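Local coordinates for protein phosphoserine phosphatase (PDB 6HYY) that hydrolyses L-3-phosphoserine to serine and phosphate, in a magnesium-containing active site of the haloacid dehalogenase-like family, at residues S1-L6 with W207-F212; A12-V17 with Q100-S105; I171-G176 with A188-G193. All coordinates share one frame; numbering follows the deposited sequence.

Interaction 1 of 3, residues S1-L6 with W207-F212; sequences SELRKL and WYITDF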
loop_
_atom_site.group_PDB
_atom_site.type_symbol
_atom_site.label_atom_id
_atom_site.label_comp_id
_atom_site.label_asym_id
_atom_site.label_seq_id
_atom_site.Cartn_x
_atom_site.Cartn_y
_atom_site.Cartn_z
ATOM N N SER A 1 14.438 -19.914 -6.459
ATOM C CA SER A 1 13.836 -21.033 -5.743
ATOM C C SER A 1 13.910 -20.820 -4.234
ATOM O O SER A 1 12.972 -21.153 -3.510
ATOM C CB SER A 1 14.517 -22.348 -6.121
ATOM O OG SER A 1 15.528 -22.680 -5.188
ATOM N N GLU A 2 15.036 -20.280 -3.761
ATOM C CA GLU A 2 15.126 -19.892 -2.356
ATOM C C GLU A 2 14.110 -18.807 -2.028
ATOM O O GLU A 2 13.524 -18.797 -0.938
ATOM C CB GLU A 2 16.542 -19.424 -2.025
ATOM C CG GLU A 2 17.585 -20.536 -2.027
ATOM C CD GLU A 2 17.535 -21.411 -0.778
ATOM O OE1 GLU A 2 18.614 -21.801 -0.281
ATOM O OE2 GLU A 2 16.427 -21.722 -0.289
ATOM N N LEU A 3 13.890 -17.886 -2.966
ATOM C CA LEU A 3 12.821 -16.905 -2.817
ATOM C C LEU A 3 11.467 -17.587 -2.693
ATOM O O LEU A 3 10.657 -17.239 -1.825
ATOM C CB LEU A 3 12.830 -15.949 -4.006
ATOM C CG LEU A 3 11.650 -14.988 -4.071
ATOM C CD1 LEU A 3 11.687 -14.049 -2.890
ATOM C CD2 LEU A 3 11.684 -14.225 -5.381
ATOM N N ARG A 4 11.201 -18.563 -3.564
ATOM C CA ARG A 4 9.912 -19.245 -3.528
ATOM C C ARG A 4 9.744 -20.055 -2.255
ATOM O O ARG A 4 8.639 -20.132 -1.710
ATOM C CB ARG A 4 9.760 -20.137 -4.750
ATOM C CG ARG A 4 9.630 -19.348 -6.010
ATOM C CD ARG A 4 10.538 -19.888 -7.072
ATOM N NE ARG A 4 10.176 -19.330 -8.367
ATOM C CZ ARG A 4 11.039 -18.754 -9.194
ATOM N NH1 ARG A 4 12.323 -18.678 -8.868
ATOM N NH2 ARG A 4 10.615 -18.267 -10.355
ATOM N N LYS A 5 10.824 -20.672 -1.771
ATOM C CA LYS A 5 10.766 -21.366 -0.488
ATOM C C LYS A 5 10.347 -20.412 0.623
ATOM O O LYS A 5 9.464 -20.728 1.431
ATOM C CB LYS A 5 12.121 -21.996 -0.175
ATOM C CG LYS A 5 12.524 -23.118 -1.116
ATOM C CD LYS A 5 13.865 -23.730 -0.718
ATOM C CE LYS A 5 13.827 -24.342 0.679
ATOM N NZ LYS A 5 14.166 -23.385 1.779
ATOM N N LEU A 6 10.975 -19.236 0.676
ATOM C CA LEU A 6 10.566 -18.218 1.640
ATOM C C LEU A 6 9.103 -17.840 1.448
ATOM O O LEU A 6 8.317 -17.830 2.403
ATOM C CB LEU A 6 11.455 -16.981 1.507
ATOM C CG LEU A 6 10.857 -15.718 2.143
ATOM C CD1 LEU A 6 10.893 -15.821 3.660
ATOM C CD2 LEU A 6 11.555 -14.461 1.649
ATOM N N TRP A 207 15.810 -9.730 -0.605
ATOM C CA TRP A 207 14.933 -10.262 -1.635
ATOM C C TRP A 207 14.355 -9.104 -2.427
ATOM O O TRP A 207 13.870 -8.135 -1.839
ATOM C CB TRP A 207 13.796 -11.089 -1.021
ATOM C CG TRP A 207 14.254 -12.085 -0.002
ATOM C CD1 TRP A 207 14.146 -11.983 1.356
ATOM C CD2 TRP A 207 14.889 -13.339 -0.262
ATOM N NE1 TRP A 207 14.670 -13.105 1.959
ATOM C CE2 TRP A 207 15.136 -13.950 0.986
ATOM C CE3 TRP A 207 15.281 -14.000 -1.427
ATOM C CZ2 TRP A 207 15.754 -15.195 1.099
ATOM C CZ3 TRP A 207 15.892 -15.242 -1.311
ATOM C CH2 TRP A 207 16.123 -15.820 -0.060
ATOM N N TYR A 208 14.418 -9.198 -3.755
ATOM C CA TYR A 208 13.941 -8.112 -4.605
ATOM C C TYR A 208 13.470 -8.694 -5.927
ATOM O O TYR A 208 14.174 -9.519 -6.520
ATOM C CB TYR A 208 15.038 -7.073 -4.856
ATOM C CG TYR A 208 14.519 -5.754 -5.393
ATOM C CD1 TYR A 208 14.040 -4.763 -4.533
ATOM C CD2 TYR A 208 14.512 -5.497 -6.756
ATOM C CE1 TYR A 208 13.574 -3.556 -5.016
ATOM C CE2 TYR A 208 14.035 -4.298 -7.254
ATOM C CZ TYR A 208 13.569 -3.326 -6.390
ATOM O OH TYR A 208 13.101 -2.122 -6.874
ATOM N N ILE A 209 12.286 -8.273 -6.380
ATOM C CA ILE A 209 11.732 -8.715 -7.655
ATOM C C ILE A 209 11.245 -7.508 -8.450
ATOM O O ILE A 209 10.925 -6.458 -7.899
ATOM C CB ILE A 209 10.579 -9.721 -7.470
ATOM C CG1 ILE A 209 9.400 -9.044 -6.766
ATOM C CG2 ILE A 209 11.052 -10.942 -6.680
ATOM C CD1 ILE A 209 8.160 -9.926 -6.668
ATOM N N THR A 210 11.190 -7.669 -9.777
ATOM C CA THR A 210 10.644 -6.633 -10.646
ATOM C C THR A 210 9.402 -7.082 -11.396
ATOM O O THR A 210 8.869 -6.315 -12.205
ATOM C CB THR A 210 11.691 -6.150 -11.667
ATOM O OG1 THR A 210 12.298 -7.279 -12.305
ATOM C CG2 THR A 210 12.763 -5.312 -10.983
ATOM N N ASP A 211 8.930 -8.299 -11.164
ATOM C CA ASP A 211 7.715 -8.765 -11.814
ATOM C C ASP A 211 7.079 -9.795 -10.896
ATOM O O ASP A 211 7.761 -10.707 -10.418
ATOM C CB ASP A 211 8.020 -9.354 -13.195
ATOM C CG ASP A 211 6.781 -9.493 -14.065
ATOM O OD1 ASP A 211 5.744 -9.978 -13.561
ATOM O OD2 ASP A 211 6.846 -9.112 -15.254
ATOM N N PHE A 212 5.782 -9.637 -10.628
ATOM C CA PHE A 212 5.118 -10.558 -9.719
ATOM C C PHE A 212 5.148 -11.999 -10.233
ATOM O O PHE A 212 4.975 -12.925 -9.434
ATOM C CB PHE A 212 3.686 -10.079 -9.457
ATOM C CG PHE A 212 3.600 -8.926 -8.472
ATOM C CD1 PHE A 212 4.214 -9.007 -7.220
ATOM C CD2 PHE A 212 2.924 -7.766 -8.804
ATOM C CE1 PHE A 212 4.133 -7.941 -6.326
ATOM C CE2 PHE A 212 2.832 -6.701 -7.914
ATOM C CZ PHE A 212 3.439 -6.783 -6.673
#

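Interaction 2 of 3, residues A12-V17 with Q100-S105; sequences AVCFDV and QVFLIS. With MG (magnesium ion), chain D; SER (serine), chain E.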
loop_
_atom_site.group_PDB
_atom_site.type_symbol
_atom_site.label_atom_id
_atom_site.label_comp_id
_atom_site.label_asym_id
_atom_site.label_seq_id
_atom_site.Cartn_x
_atom_site.Cartn_y
_atom_site.Cartn_z
ATOM N N ALA A 12 0.980 -15.110 6.222
ATOM C CA ALA A 12 0.338 -13.841 5.921
ATOM C C ALA A 12 1.286 -13.024 5.053
ATOM O O ALA A 12 2.502 -13.046 5.255
ATOM C CB ALA A 12 -0.059 -13.063 7.185
ATOM N N VAL A 13 0.730 -12.324 4.063
ATOM C CA VAL A 13 1.514 -11.438 3.212
ATOM C C VAL A 13 0.836 -10.083 3.212
ATOM O O VAL A 13 -0.368 -9.989 2.953
ATOM C CB VAL A 13 1.629 -11.982 1.779
ATOM C CG1 VAL A 13 2.280 -10.921 0.866
ATOM C CG2 VAL A 13 2.404 -13.280 1.740
ATOM N N CYS A 14 1.593 -9.043 3.532
ATOM C CA CYS A 14 1.090 -7.675 3.518
ATOM C C CYS A 14 1.700 -6.960 2.327
ATOM O O CYS A 14 2.920 -6.983 2.155
ATOM C CB CYS A 14 1.444 -6.906 4.788
ATOM S SG CYS A 14 0.823 -7.685 6.292
ATOM N N PHE A 15 0.853 -6.354 1.505
ATOM C CA PHE A 15 1.298 -5.597 0.347
ATOM C C PHE A 15 1.128 -4.112 0.604
ATOM O O PHE A 15 0.047 -3.669 1.011
ATOM C CB PHE A 15 0.477 -5.941 -0.889
ATOM C CG PHE A 15 0.733 -7.293 -1.472
ATOM C CD1 PHE A 15 1.731 -7.492 -2.422
ATOM C CD2 PHE A 15 -0.055 -8.373 -1.096
ATOM C CE1 PHE A 15 1.953 -8.737 -2.975
ATOM C CE2 PHE A 15 0.145 -9.633 -1.665
ATOM C CZ PHE A 15 1.167 -9.824 -2.589
ATOM N N ASP A 16 2.182 -3.350 0.331
ATOM C CA ASP A 16 2.060 -1.926 0.071
ATOM C C ASP A 16 1.154 -1.706 -1.141
ATOM O O ASP A 16 1.174 -2.494 -2.087
ATOM C CB ASP A 16 3.474 -1.382 -0.181
ATOM C CG ASP A 16 3.492 0.049 -0.693
ATOM O OD1 ASP A 16 2.903 0.919 -0.046
ATOM O OD2 ASP A 16 4.134 0.276 -1.727
ATOM N N VAL A 17 0.366 -0.627 -1.120
ATOM C CA VAL A 17 -0.508 -0.346 -2.264
ATOM C C VAL A 17 0.168 0.533 -3.323
ATOM O O VAL A 17 0.392 0.079 -4.461
ATOM C CB VAL A 17 -1.836 0.265 -1.788
ATOM C CG1 VAL A 17 -2.710 0.619 -2.991
ATOM C CG2 VAL A 17 -2.560 -0.707 -0.856
ATOM N N GLN A 100 -3.186 -15.452 4.403
ATOM C CA GLN A 100 -3.968 -14.248 4.678
ATOM C C GLN A 100 -3.294 -13.046 4.026
ATOM O O GLN A 100 -2.107 -12.801 4.258
ATOM C CB GLN A 100 -4.113 -14.047 6.188
ATOM C CG GLN A 100 -4.821 -15.257 6.845
ATOM C CD GLN A 100 -6.193 -15.516 6.252
ATOM O OE1 GLN A 100 -7.119 -14.746 6.480
ATOM N NE2 GLN A 100 -6.326 -16.593 5.461
ATOM N N VAL A 101 -4.020 -12.328 3.169
ATOM C CA VAL A 101 -3.441 -11.235 2.391
ATOM C C VAL A 101 -4.012 -9.911 2.874
ATOM O O VAL A 101 -5.232 -9.763 3.021
ATOM C CB VAL A 101 -3.696 -11.451 0.894
ATOM C CG1 VAL A 101 -3.121 -10.276 0.075
ATOM C CG2 VAL A 101 -3.080 -12.784 0.440
ATOM N N PHE A 102 -3.129 -8.928 3.090
ATOM C CA PHE A 102 -3.512 -7.633 3.630
ATOM C C PHE A 102 -2.980 -6.549 2.714
ATOM O O PHE A 102 -1.975 -6.747 2.038
ATOM C CB PHE A 102 -2.961 -7.392 5.059
ATOM C CG PHE A 102 -3.453 -8.395 6.064
ATOM C CD1 PHE A 102 -2.801 -9.600 6.221
ATOM C CD2 PHE A 102 -4.565 -8.123 6.839
ATOM C CE1 PHE A 102 -3.269 -10.550 7.142
ATOM C CE2 PHE A 102 -5.062 -9.076 7.741
ATOM C CZ PHE A 102 -4.394 -10.276 7.900
ATOM N N LEU A 103 -3.672 -5.412 2.707
ATOM C CA LEU A 103 -3.211 -4.214 2.027
ATOM C C LEU A 103 -2.937 -3.142 3.068
ATOM O O LEU A 103 -3.779 -2.893 3.940
ATOM C CB LEU A 103 -4.252 -3.719 1.020
ATOM C CG LEU A 103 -4.669 -4.658 -0.115
ATOM C CD1 LEU A 103 -5.597 -3.901 -1.086
ATOM C CD2 LEU A 103 -3.453 -5.200 -0.848
ATOM N N ILE A 104 -1.769 -2.509 2.983
ATOM C CA ILE A 104 -1.391 -1.450 3.915
ATOM C C ILE A 104 -1.013 -0.222 3.105
ATOM O O ILE A 104 -0.225 -0.315 2.156
ATOM C CB ILE A 104 -0.225 -1.860 4.843
ATOM C CG1 ILE A 104 -0.531 -3.190 5.524
ATOM C CG2 ILE A 104 0.015 -0.759 5.882
ATOM C CD1 ILE A 104 0.622 -3.715 6.368
ATOM N N SER A 105 -1.579 0.924 3.467
ATOM C CA SER A 105 -1.331 2.108 2.658
ATOM C C SER A 105 -1.398 3.373 3.501
ATOM O O SER A 105 -2.208 3.482 4.419
ATOM C CB SER A 105 -2.346 2.194 1.523
ATOM O OG SER A 105 -1.995 3.268 0.664
HETATM MG MG MG D . 4.725 2.342 -2.144
HETATM N N SER E . 1.051 5.902 0.079
HETATM C CA SER E . 1.094 4.574 0.679
HETATM C C SER E . 2.197 4.510 1.727
HETATM O O SER E . 3.015 3.598 1.671
HETATM C CB SER E . 1.344 3.508 -0.365
HETATM O OG SER E . 0.747 2.269 -0.063
HETATM O OXT SER E . 2.329 5.356 2.618
HETATM O O HOH W 1 4.001 3.973 -1.162
HETATM O O HOH W 2 6.037 2.560 -0.354
HETATM O O HOH W 3 5.626 4.016 -3.336
#

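Interaction 3 of 3, residues I171-G176 with A188-G193; sequences IMIGDG and AFIGFG. With MG (magnesium ion), chain D.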
loop_
_atom_site.group_PDB
_atom_site.type_symbol
_atom_site.label_atom_id
_atom_site.label_comp_id
_atom_site.label_asym_id
_atom_site.label_seq_id
_atom_site.Cartn_x
_atom_site.Cartn_y
_atom_site.Cartn_z
ATOM N N ILE A 171 5.184 -11.734 5.720
ATOM C CA ILE A 171 6.091 -11.126 4.751
ATOM C C ILE A 171 5.506 -9.787 4.334
ATOM O O ILE A 171 4.305 -9.694 4.047
ATOM C CB ILE A 171 6.292 -12.030 3.524
ATOM C CG1 ILE A 171 6.905 -13.376 3.958
ATOM C CG2 ILE A 171 7.165 -11.331 2.469
ATOM C CD1 ILE A 171 7.266 -14.288 2.809
ATOM N N MET A 172 6.344 -8.753 4.324
ATOM C CA MET A 172 5.976 -7.443 3.781
ATOM C C MET A 172 6.522 -7.314 2.360
ATOM O O MET A 172 7.675 -7.670 2.119
ATOM C CB MET A 172 6.553 -6.323 4.645
ATOM C CG MET A 172 6.297 -4.932 4.099
ATOM S SD MET A 172 4.629 -4.377 4.508
ATOM C CE MET A 172 4.254 -3.223 3.178
ATOM N N ILE A 173 5.688 -6.843 1.426
ATOM C CA ILE A 173 6.081 -6.653 0.025
ATOM C C ILE A 173 5.797 -5.221 -0.369
ATOM O O ILE A 173 4.660 -4.761 -0.247
ATOM C CB ILE A 173 5.340 -7.622 -0.909
ATOM C CG1 ILE A 173 5.645 -9.071 -0.504
ATOM C CG2 ILE A 173 5.730 -7.329 -2.386
ATOM C CD1 ILE A 173 5.087 -10.147 -1.441
ATOM N N GLY A 174 6.825 -4.518 -0.845
ATOM C CA GLY A 174 6.613 -3.132 -1.240
ATOM C C GLY A 174 7.826 -2.564 -1.942
ATOM O O GLY A 174 8.887 -3.194 -2.021
ATOM N N ASP A 175 7.638 -1.363 -2.483
ATOM C CA ASP A 175 8.650 -0.747 -3.329
ATOM C C ASP A 175 9.579 0.206 -2.599
ATOM O O ASP A 175 10.653 0.513 -3.129
ATOM C CB ASP A 175 7.979 0.025 -4.475
ATOM C CG ASP A 175 7.199 1.228 -3.984
ATOM O OD1 ASP A 175 6.282 1.042 -3.170
ATOM O OD2 ASP A 175 7.497 2.376 -4.405
ATOM N N GLY A 176 9.217 0.671 -1.400
ATOM C CA GLY A 176 9.855 1.823 -0.804
ATOM C C GLY A 176 10.584 1.514 0.495
ATOM O O GLY A 176 10.452 0.435 1.076
ATOM N N ALA A 188 9.932 -11.128 7.072
ATOM C CA ALA A 188 10.762 -10.997 5.888
ATOM C C ALA A 188 10.206 -9.850 5.061
ATOM O O ALA A 188 9.064 -9.424 5.245
ATOM C CB ALA A 188 10.794 -12.284 5.057
ATOM N N PHE A 189 11.045 -9.348 4.164
ATOM C CA PHE A 189 10.669 -8.282 3.252
ATOM C C PHE A 189 11.077 -8.666 1.837
ATOM O O PHE A 189 12.196 -9.148 1.607
ATOM C CB PHE A 189 11.318 -6.952 3.665
ATOM C CG PHE A 189 11.211 -5.875 2.611
ATOM C CD1 PHE A 189 9.995 -5.248 2.344
ATOM C CD2 PHE A 189 12.327 -5.504 1.881
ATOM C CE1 PHE A 189 9.896 -4.267 1.353
ATOM C CE2 PHE A 189 12.237 -4.516 0.894
ATOM C CZ PHE A 189 11.031 -3.891 0.658
ATOM N N ILE A 190 10.173 -8.447 0.881
ATOM C CA ILE A 190 10.493 -8.566 -0.534
ATOM C C ILE A 190 10.268 -7.206 -1.181
ATOM O O ILE A 190 9.141 -6.701 -1.201
ATOM C CB ILE A 190 9.650 -9.640 -1.233
ATOM C CG1 ILE A 190 9.805 -10.987 -0.515
ATOM C CG2 ILE A 190 10.087 -9.736 -2.688
ATOM C CD1 ILE A 190 8.870 -12.078 -1.037
ATOM N N GLY A 191 11.337 -6.623 -1.729
ATOM C CA GLY A 191 11.199 -5.372 -2.454
ATOM C C GLY A 191 10.650 -5.590 -3.848
ATOM O O GLY A 191 10.837 -6.643 -4.457
ATOM N N PHE A 192 9.925 -4.587 -4.338
ATOM C CA PHE A 192 9.245 -4.692 -5.629
ATOM C C PHE A 192 9.569 -3.503 -6.519
ATOM O O PHE A 192 9.260 -2.360 -6.167
ATOM C CB PHE A 192 7.730 -4.798 -5.439
ATOM C CG PHE A 192 7.001 -4.940 -6.738
ATOM C CD1 PHE A 192 7.050 -6.139 -7.442
ATOM C CD2 PHE A 192 6.292 -3.883 -7.263
ATOM C CE1 PHE A 192 6.415 -6.282 -8.642
ATOM C CE2 PHE A 192 5.643 -4.017 -8.499
ATOM C CZ PHE A 192 5.705 -5.216 -9.175
ATOM N N GLY A 193 10.093 -3.787 -7.709
ATOM C CA GLY A 193 10.497 -2.724 -8.614
ATOM C C GLY A 193 9.807 -2.757 -9.967
ATOM O O GLY A 193 10.311 -2.193 -10.943
HETATM MG MG MG D . 4.725 2.342 -2.144
HETATM O O HOH W 4 11.598 -0.459 -5.563
HETATM O O HOH W 3 5.626 4.016 -3.336
HETATM O O HOH W 1 4.001 3.973 -1.162
HETATM O O HOH W 2 6.037 2.560 -0.354
#

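Interaction 1 of 3, residues S1-L6 with W207-F212
In W207, CG is turned away from the carbonyl carbon (chi1 -48°), and in L6 it is turned away from the backbone N (chi1 162°), which helps set a leucine methyl over the indole. CD2 of L6 lies 3.5 Å from the centroid of the five-membered ring of W207, 16° off the ring normal. This is a CH-pi contact over one face. The methyl is displaced toward the rim, and NE1 of W207 is its nearest ring atom, 3.4 Å from L6 CD2. The six-membered ring extends to the first turn of the helix. There CZ3 of W207 comes obliquely to within 3.7 Å of the backbone N of L3, and CH2 lies 4.0 Å from E2 O. The side chains of L3 and W207 run alongside in opposite senses, with CD1 of L3 3.9 Å from W207 CE3. The other methyl of L3, CD2, touches CG2 of I209 at 3.6 Å, and the two side chains are roughly perpendicular. With an alanine in place of W207, the L6 methyl would probably lose its aromatic face and a gap would open beside L3. The contact is largely apolar and lies near the surface. A weak salt bridge joins the exposed K5 and E2 within the helix. Strand 207-209 is an outermost strand of the sheet and bonds through its backbone to G191 and G193. Helix 2-8 lies across it and also rests on strand 188-192, where L3 touches I190 and L6 touches A188.

Interaction 2 of 3, residues A12-V17 with Q100-S105
Strands 12-16 and 100-105 run parallel, at 28° to each other, with four backbone hydrogen bonds: V13 N-Q100 O, F102 N-V13 O, F15 N-F102 O and I104 N-F15 O. A fifth, from V17 N to I104 O, is weak at 3.3 Å and comes where the first strand gives way to a helix. A12, C14, F102 and I104 share one face of the sheet. CD1 of I104 rests against CB of C14 at 3.7 Å. The sulfur of C14 lies 5.1 Å from the centroid of the F102 ring and approaches it obliquely, 55° off the ring normal. V13, F15, V101 and L103 line the other face. CG1 of V101 meets the edge of the F15 ring, 3.8 Å from CE2. At the strand ends, CG2 of V17 touches CB of S105 at 3.8 Å. D16 holds its CG opposite its backbone N (chi1 170°), and its two carboxylate oxygens do different work. OD2 of D16 binds the magnesium ion at 2.2 Å. OD1 of D16 accepts a short hydrogen bond from OG of the bound serine, at 2.5 Å, and pairs with K154 in a salt bridge. V17 N also reaches that serine oxygen, but weakly. OG of S105 is 3.0 Å from OG of the bound serine and is also hydrogen-bonded to G107 N. D16 thus faces the oxygen that carries the phosphate in phosphoserine. It opens the Asp-Val-Asp-Ser-Thr sequence that matches the first motif of haloacid dehalogenase-like phosphatases, so its place is consistent with a nucleophile, as in relatives.

Interaction 3 of 3, residues I171-G176 with A188-G193
One side of F189 follows the backbone of strand 170-174, from M172 O to G174 O. Its CG stands opposite the backbone N (chi1 168°), which swings the ring over toward the neighbouring strand. CB of F189 lies 4.0 Å from M172 O. CD1 of F189 is closer, 3.4 Å from M172 O, and also touches CG of M172 at 4.1 Å. Further out, CE1 of F189 is 3.7 Å from G174 O. At the tip, CZ of F189 is 3.5 Å from G174 O. These carbonyls approach the ring obliquely. G191 N lies over one face of the ring, and G191 leaves room for it: a side chain there would crowd CE2 of F189. On the other face of the sheet, I173 and I190 stand next to each other with the same heading, with CG1 of I173 4.1 Å from I190 CB. The strands are parallel and joined by four backbone hydrogen bonds. In the last of these, F192 N lies 2.9 Å from G174 O and well above the carbonyl plane, where the strand is ending. D175 follows at once. OD1 of D175 binds the magnesium ion at 2.3 Å, while OD2 accepts a bond from a metal-bound water and forms a salt bridge with R198. The strand end therefore sets a metal ligand at the active site. The two strands belong to a beta-alpha-beta unit with helix 177-180, which covers M172 and F189. Helix 2-8 packs on I171, I173, A188 and I190. Strand 12-16 adjoins 170-174, and strand 207-209 adjoins 188-192.

Interactions 2 and 3 are buried pairings of parallel strands, while interaction 1 is a surface contact of a helix with the sheet edge. All three reach one sheet. Strands 12-16 and 170-174 are neighbours in it, so interactions 2 and 3 join directly, through C14 N and I171 O among others. Both supply carboxylates to the same magnesium ion, D16 from one and D175 from the other. Strand 207-209 continues the sheet beyond interaction 3, with I209 beside G191 and G193. Interaction 1 has no part in the metal site. Its chemistry is methyl against ring and methyl against methyl, whereas the inner contacts combine backbone bonding with metal-binding strand ends.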